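Local coordinates for protein alpha-1,2-mannosyltransferase (Ktr4), putative (Neosartorya fumigata, PDB 7BOP) that belongs to the GT-A clan of glycosyltransferases, in a fungal mannosyltransferase family, and binds guanosine-5'-diphosphate and a manganese(II) ion, at residues I222-D227 against G361-G366; H343-N348 against P368-E373. All coordinates share one frame; numbering follows the deposited sequence.

Interaction 1 (I222-D227 against G361-G366)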
loop_
_atom_site.group_PDB
_atom_site.type_symbol
_atom_site.label_atom_id
_atom_site.label_comp_id
_atom_site.label_asym_id
_atom_site.label_seq_id
_atom_site.Cartn_x
_atom_site.Cartn_y
_atom_site.Cartn_z
ATOM N N ILE A 222 -4.784 4.751 4.549
ATOM C CA ILE A 222 -4.530 6.176 4.261
ATOM C C ILE A 222 -4.644 6.414 2.748
ATOM O O ILE A 222 -4.309 5.542 1.951
ATOM C CB ILE A 222 -3.156 6.600 4.851
ATOM C CG1 ILE A 222 -3.213 6.514 6.386
ATOM C CG2 ILE A 222 -2.745 8.010 4.419
ATOM C CD1 ILE A 222 -1.896 6.784 7.113
ATOM N N ASN A 223 -5.161 7.582 2.363
ATOM C CA ASN A 223 -5.433 7.911 0.958
ATOM C C ASN A 223 -4.929 9.339 0.731
ATOM O O ASN A 223 -5.439 10.274 1.345
ATOM C CB ASN A 223 -6.935 7.799 0.684
ATOM C CG ASN A 223 -7.277 7.742 -0.802
ATOM O OD1 ASN A 223 -6.938 8.641 -1.579
ATOM N ND2 ASN A 223 -7.969 6.678 -1.203
ATOM N N LEU A 224 -3.922 9.491 -0.126
ATOM C CA LEU A 224 -3.171 10.742 -0.267
ATOM C C LEU A 224 -3.093 11.233 -1.700
ATOM O O LEU A 224 -3.172 10.451 -2.642
ATOM C CB LEU A 224 -1.715 10.540 0.176
ATOM C CG LEU A 224 -1.380 10.046 1.580
ATOM C CD1 LEU A 224 0.126 9.984 1.740
ATOM C CD2 LEU A 224 -1.952 10.963 2.635
ATOM N N PHE A 225 -2.861 12.538 -1.845
ATOM C CA PHE A 225 -2.346 13.107 -3.090
ATOM C C PHE A 225 -0.863 12.734 -3.262
ATOM O O PHE A 225 -0.144 12.499 -2.281
ATOM C CB PHE A 225 -2.518 14.639 -3.094
ATOM C CG PHE A 225 -3.944 15.072 -3.226
ATOM C CD1 PHE A 225 -4.511 15.248 -4.478
ATOM C CD2 PHE A 225 -4.737 15.269 -2.108
ATOM C CE1 PHE A 225 -5.840 15.633 -4.616
ATOM C CE2 PHE A 225 -6.068 15.646 -2.233
ATOM C CZ PHE A 225 -6.621 15.831 -3.488
ATOM N N ASP A 226 -0.420 12.653 -4.507
ATOM C CA ASP A 226 0.989 12.438 -4.827
ATOM C C ASP A 226 1.588 13.708 -5.414
ATOM O O ASP A 226 0.880 14.681 -5.696
ATOM C CB ASP A 226 1.167 11.279 -5.812
ATOM C CG ASP A 226 2.446 10.470 -5.562
ATOM O OD1 ASP A 226 3.405 11.006 -4.965
ATOM O OD2 ASP A 226 2.484 9.295 -5.971
ATOM N N ASP A 227 2.896 13.679 -5.590
ATOM C CA ASP A 227 3.617 14.710 -6.321
ATOM C C ASP A 227 3.438 14.485 -7.836
ATOM O O ASP A 227 3.959 13.504 -8.368
ATOM C CB ASP A 227 5.096 14.640 -5.937
ATOM C CG ASP A 227 5.943 15.694 -6.630
ATOM O OD1 ASP A 227 5.414 16.516 -7.404
ATOM O OD2 ASP A 227 7.166 15.679 -6.408
ATOM N N GLY A 361 -8.648 10.990 14.520
ATOM C CA GLY A 361 -8.933 11.947 13.469
ATOM C C GLY A 361 -7.874 13.005 13.189
ATOM O O GLY A 361 -8.143 13.923 12.434
ATOM N N GLN A 362 -6.688 12.906 13.791
ATOM C CA GLN A 362 -5.593 13.803 13.455
ATOM C C GLN A 362 -4.847 13.159 12.307
ATOM O O GLN A 362 -4.219 12.111 12.477
ATOM C CB GLN A 362 -4.653 14.026 14.629
ATOM C CG GLN A 362 -3.519 14.991 14.316
ATOM C CD GLN A 362 -2.574 15.194 15.486
ATOM O OE1 GLN A 362 -2.962 15.080 16.648
ATOM N NE2 GLN A 362 -1.313 15.504 15.177
ATOM N N PHE A 363 -4.910 13.808 11.149
ATOM C CA PHE A 363 -4.398 13.256 9.897
ATOM C C PHE A 363 -2.860 13.300 9.803
ATOM O O PHE A 363 -2.244 12.378 9.254
ATOM C CB PHE A 363 -5.047 13.991 8.713
ATOM C CG PHE A 363 -4.398 13.707 7.392
ATOM C CD1 PHE A 363 -4.398 12.424 6.868
ATOM C CD2 PHE A 363 -3.767 14.722 6.680
ATOM C CE1 PHE A 363 -3.778 12.156 5.659
ATOM C CE2 PHE A 363 -3.156 14.463 5.473
ATOM C CZ PHE A 363 -3.161 13.180 4.960
ATOM N N TYR A 364 -2.251 14.363 10.341
ATOM C CA TYR A 364 -0.834 14.630 10.128
ATOM C C TYR A 364 -0.145 15.101 11.405
ATOM O O TYR A 364 -0.789 15.644 12.302
ATOM C CB TYR A 364 -0.656 15.704 9.042
ATOM C CG TYR A 364 -1.121 17.083 9.480
ATOM C CD1 TYR A 364 -2.460 17.464 9.365
ATOM C CD2 TYR A 364 -0.225 17.997 10.024
ATOM C CE1 TYR A 364 -2.895 18.722 9.787
ATOM C CE2 TYR A 364 -0.645 19.252 10.452
ATOM C CZ TYR A 364 -1.976 19.610 10.329
ATOM O OH TYR A 364 -2.371 20.857 10.749
ATOM N N ALA A 365 1.169 14.901 11.448
ATOM C CA ALA A 365 2.039 15.529 12.436
ATOM C C ALA A 365 3.092 16.317 11.667
ATOM O O ALA A 365 3.816 15.745 10.854
ATOM C CB ALA A 365 2.701 14.479 13.313
ATOM N N GLY A 366 3.181 17.618 11.928
ATOM C CA GLY A 366 4.135 18.496 11.243
ATOM C C GLY A 366 3.486 19.827 10.911
ATOM O O GLY A 366 2.541 20.241 11.571
#
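Strand 218-224 belongs to the mixed sheet of this GT-A glycosyltransferase, and near its end I222 and L224 meet F363, a phenylalanine reaching in from the long loop that follows strand 346-348. The contact is apolar and small, with no hydrogen bond crossing it. L224 carries most of it: its CD2 methyl lies in the plane of the F363 ring, at the edge, 3.4 Å from F363 CZ. From the same methyl, F363 CE1 is 3.7 Å away, so the methyl sits against the CZ-CE1 edge at the far end of the ring. I222 adds a looser touch, its CG2 lying 4.4 Å from F363 CE1, again near the ring plane. F363 CG is anti to its backbone N (chi1 168°) and beside the carbonyl carbon, which carries the ring tip to the strand side chains. All three residues are buried. With the aliphatic groups at the ring edge, a face can serve another aromatic, and F363 indeed stacks with Y346. On the loop side, the extended Q362 side chain runs alongside the loop, and Q362 NE2 donates to Y364 O at 2.9 Å, nearly straight at 171°, linking the residues that flank F363. N223 pairs by backbone with C375, whose disulfide to C277 joins the loop to the chain just before strand 278-279, a neighbour of 218-224. In this GT-A fold, a loop before the last helix thus lays the edge of a buried phenylalanine between I222 and L224 of the mixed sheet and Y346 of the small antiparallel sheet.

Interaction 2 (H343-N348 against P368-E373). With MN (manganese (II) ion), chain G.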
loop_
_atom_site.group_PDB
_atom_site.type_symbol
_atom_site.label_atom_id
_atom_site.label_comp_id
_atom_site.label_asym_id
_atom_site.label_seq_id
_atom_site.Cartn_x
_atom_site.Cartn_y
_atom_site.Cartn_z
ATOM N N HIS A 343 2.713 5.913 9.293
ATOM C CA HIS A 343 4.028 6.011 8.630
ATOM C C HIS A 343 4.238 7.516 8.554
ATOM O O HIS A 343 3.338 8.231 8.111
ATOM C CB HIS A 343 3.991 5.373 7.215
ATOM C CG HIS A 343 5.309 5.375 6.463
ATOM N ND1 HIS A 343 5.904 6.525 5.986
ATOM C CD2 HIS A 343 6.097 4.352 6.032
ATOM C CE1 HIS A 343 7.020 6.214 5.341
ATOM N NE2 HIS A 343 7.162 4.898 5.341
ATOM N N ILE A 344 5.406 8.003 8.966
ATOM C CA ILE A 344 5.649 9.456 9.051
ATOM C C ILE A 344 5.295 10.099 7.695
ATOM O O ILE A 344 5.684 9.552 6.674
ATOM C CB ILE A 344 7.130 9.758 9.428
ATOM C CG1 ILE A 344 7.409 9.326 10.875
ATOM C CG2 ILE A 344 7.463 11.246 9.270
ATOM C CD1 ILE A 344 8.876 9.097 11.187
ATOM N N PRO A 345 4.548 11.204 7.632
ATOM C CA PRO A 345 4.009 11.970 8.748
ATOM C C PRO A 345 2.484 11.819 8.917
ATOM O O PRO A 345 1.858 12.694 9.519
ATOM C CB PRO A 345 4.346 13.400 8.311
ATOM C CG PRO A 345 4.075 13.364 6.834
ATOM C CD PRO A 345 4.461 11.979 6.378
ATOM N N TYR A 346 1.889 10.731 8.413
ATOM C CA TYR A 346 0.422 10.616 8.361
ATOM C C TYR A 346 -0.140 9.471 9.198
ATOM O O TYR A 346 0.572 8.504 9.540
ATOM C CB TYR A 346 -0.076 10.500 6.912
ATOM C CG TYR A 346 0.378 11.627 6.026
ATOM C CD1 TYR A 346 -0.004 12.951 6.288
ATOM C CD2 TYR A 346 1.193 11.384 4.922
ATOM C CE1 TYR A 346 0.424 13.986 5.470
ATOM C CE2 TYR A 346 1.609 12.411 4.090
ATOM C CZ TYR A 346 1.230 13.707 4.374
ATOM O OH TYR A 346 1.660 14.715 3.558
ATOM N N TYR A 347 -1.426 9.605 9.523
ATOM C CA TYR A 347 -2.104 8.744 10.494
ATOM C C TYR A 347 -3.480 8.305 10.012
ATOM O O TYR A 347 -4.166 9.042 9.319
ATOM C CB TYR A 347 -2.321 9.478 11.821
ATOM C CG TYR A 347 -1.055 9.860 12.523
ATOM C CD1 TYR A 347 -0.316 10.970 12.108
ATOM C CD2 TYR A 347 -0.581 9.118 13.596
ATOM C CE1 TYR A 347 0.865 11.317 12.735
ATOM C CE2 TYR A 347 0.600 9.458 14.230
ATOM C CZ TYR A 347 1.314 10.556 13.802
ATOM O OH TYR A 347 2.496 10.890 14.418
ATOM N N ASN A 348 -3.839 7.087 10.396
ATOM C CA ASN A 348 -5.210 6.639 10.476
ATOM C C ASN A 348 -5.426 6.252 11.938
ATOM O O ASN A 348 -4.955 5.196 12.382
ATOM C CB ASN A 348 -5.460 5.445 9.567
ATOM C CG ASN A 348 -6.863 4.918 9.701
ATOM O OD1 ASN A 348 -7.811 5.502 9.181
ATOM N ND2 ASN A 348 -7.017 3.840 10.446
ATOM N N PRO A 368 1.245 22.775 9.169
ATOM C CA PRO A 368 -0.157 22.744 8.754
ATOM C C PRO A 368 -0.405 22.594 7.256
ATOM O O PRO A 368 -1.506 22.193 6.874
ATOM C CB PRO A 368 -0.731 24.076 9.269
ATOM C CG PRO A 368 0.437 24.932 9.582
ATOM C CD PRO A 368 1.581 24.019 9.889
ATOM N N PHE A 369 0.582 22.911 6.411
ATOM C CA PHE A 369 0.415 22.702 4.968
ATOM C C PHE A 369 0.275 21.215 4.594
ATOM O O PHE A 369 -0.147 20.911 3.486
ATOM C CB PHE A 369 1.512 23.393 4.131
ATOM C CG PHE A 369 2.898 22.831 4.316
ATOM C CD1 PHE A 369 3.258 21.602 3.768
ATOM C CD2 PHE A 369 3.872 23.565 4.989
ATOM C CE1 PHE A 369 4.540 21.094 3.922
ATOM C CE2 PHE A 369 5.161 23.069 5.138
ATOM C CZ PHE A 369 5.493 21.828 4.608
ATOM N N LEU A 370 0.625 20.307 5.506
ATOM C CA LEU A 370 0.388 18.875 5.287
ATOM C C LEU A 370 -1.091 18.458 5.234
ATOM O O LEU A 370 -1.402 17.408 4.659
ATOM C CB LEU A 370 1.110 18.053 6.341
ATOM C CG LEU A 370 2.635 18.115 6.323
ATOM C CD1 LEU A 370 3.176 17.259 7.458
ATOM C CD2 LEU A 370 3.207 17.662 4.991
ATOM N N ALA A 371 -1.994 19.259 5.815
ATOM C CA ALA A 371 -3.423 18.921 5.871
ATOM C C ALA A 371 -4.044 18.648 4.501
ATOM O O ALA A 371 -4.895 17.766 4.367
ATOM C CB ALA A 371 -4.209 20.021 6.582
ATOM N N LYS A 372 -3.607 19.392 3.486
ATOM C CA LYS A 372 -4.169 19.257 2.130
ATOM C C LYS A 372 -3.773 17.979 1.373
ATOM O O LYS A 372 -4.239 17.759 0.260
ATOM C CB LYS A 372 -3.821 20.491 1.286
ATOM C CG LYS A 372 -2.360 20.660 0.934
ATOM C CD LYS A 372 -2.137 21.859 0.014
ATOM C CE LYS A 372 -2.112 23.173 0.778
ATOM N NZ LYS A 372 -0.831 23.342 1.523
ATOM N N GLU A 373 -2.900 17.161 1.955
ATOM C CA GLU A 373 -2.475 15.923 1.325
ATOM C C GLU A 373 -3.469 14.773 1.490
ATOM O O GLU A 373 -3.316 13.748 0.829
ATOM C CB GLU A 373 -1.083 15.514 1.828
ATOM C CG GLU A 373 0.018 16.543 1.567
ATOM C CD GLU A 373 0.090 17.011 0.126
ATOM O OE1 GLU A 373 -0.085 16.200 -0.796
ATOM O OE2 GLU A 373 0.305 18.204 -0.103
HETATM MN MN MN G . 8.725 4.002 4.184
HETATM O O HOH W 1 9.737 3.007 6.082
HETATM O O HOH W 2 10.037 5.787 4.938
#
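With CG anti to its carbonyl carbon (chi1 -56°), Y346 sends its ring toward the 3-10 segment 368-373, where L370 and E373 receive it. L370 takes a similar first torsion, and with its second at 179° its two methyls are directed to different partners: CD2 lies 3.6 Å from Y346 OH, while CD1 reaches P345 CG at 4.0 Å, the proline and leucine crossing at about a right angle. E373 meets the phenol with its aliphatic part, E373 CG standing 3.2 Å from Y346 OH; a bend at its second torsion then leads the carboxylate away to a salt bridge with R264. P345 follows a cis peptide bond in a type VIa turn, closed by Y346 N to H343 O at 2.9 Å. This folds the proline back on the next residue, and P345 CG sits 3.7 Å above the plane of the Y346 ring, over its centre, a CH-pi contact. At the start of the turn H343 binds manganese through NE2, 2.1 Å away, alongside two waters and E194. Its other nitrogen, ND1, donates to I344 O at 3.1 Å. The two nitrogens are thus divided between metal and turn: the bond to the carbonyl probably limits rotation of the imidazole and keeps NE2 directed at the manganese, so the I344 carbonyl, in the cis-proline turn, probably serves as a second-shell partner of the manganese ligand.

In the fold
The two interactions interlock, with centres about 3 Å apart. Along the chain their segments alternate: 222-227, then 343-348, then 361-366, then 368-373. Strand 218-224 belongs to the mixed sheet, strand 346-348 is the outer strand of a small antiparallel sheet, and the loop running to helix 376-382 supplies both remaining segments. Backbone contacts join them, F363 O lying 2.9 Å from Y347 N and E373 O 3.0 Å from F225 N, both probable hydrogen bonds. That loop therefore bonds to strand 346-348 through F363 and, further on, just past the end of strand 218-224 through E373, connecting the central sheet to the hairpin that offers H343 to manganese near guanosine-5'-diphosphate.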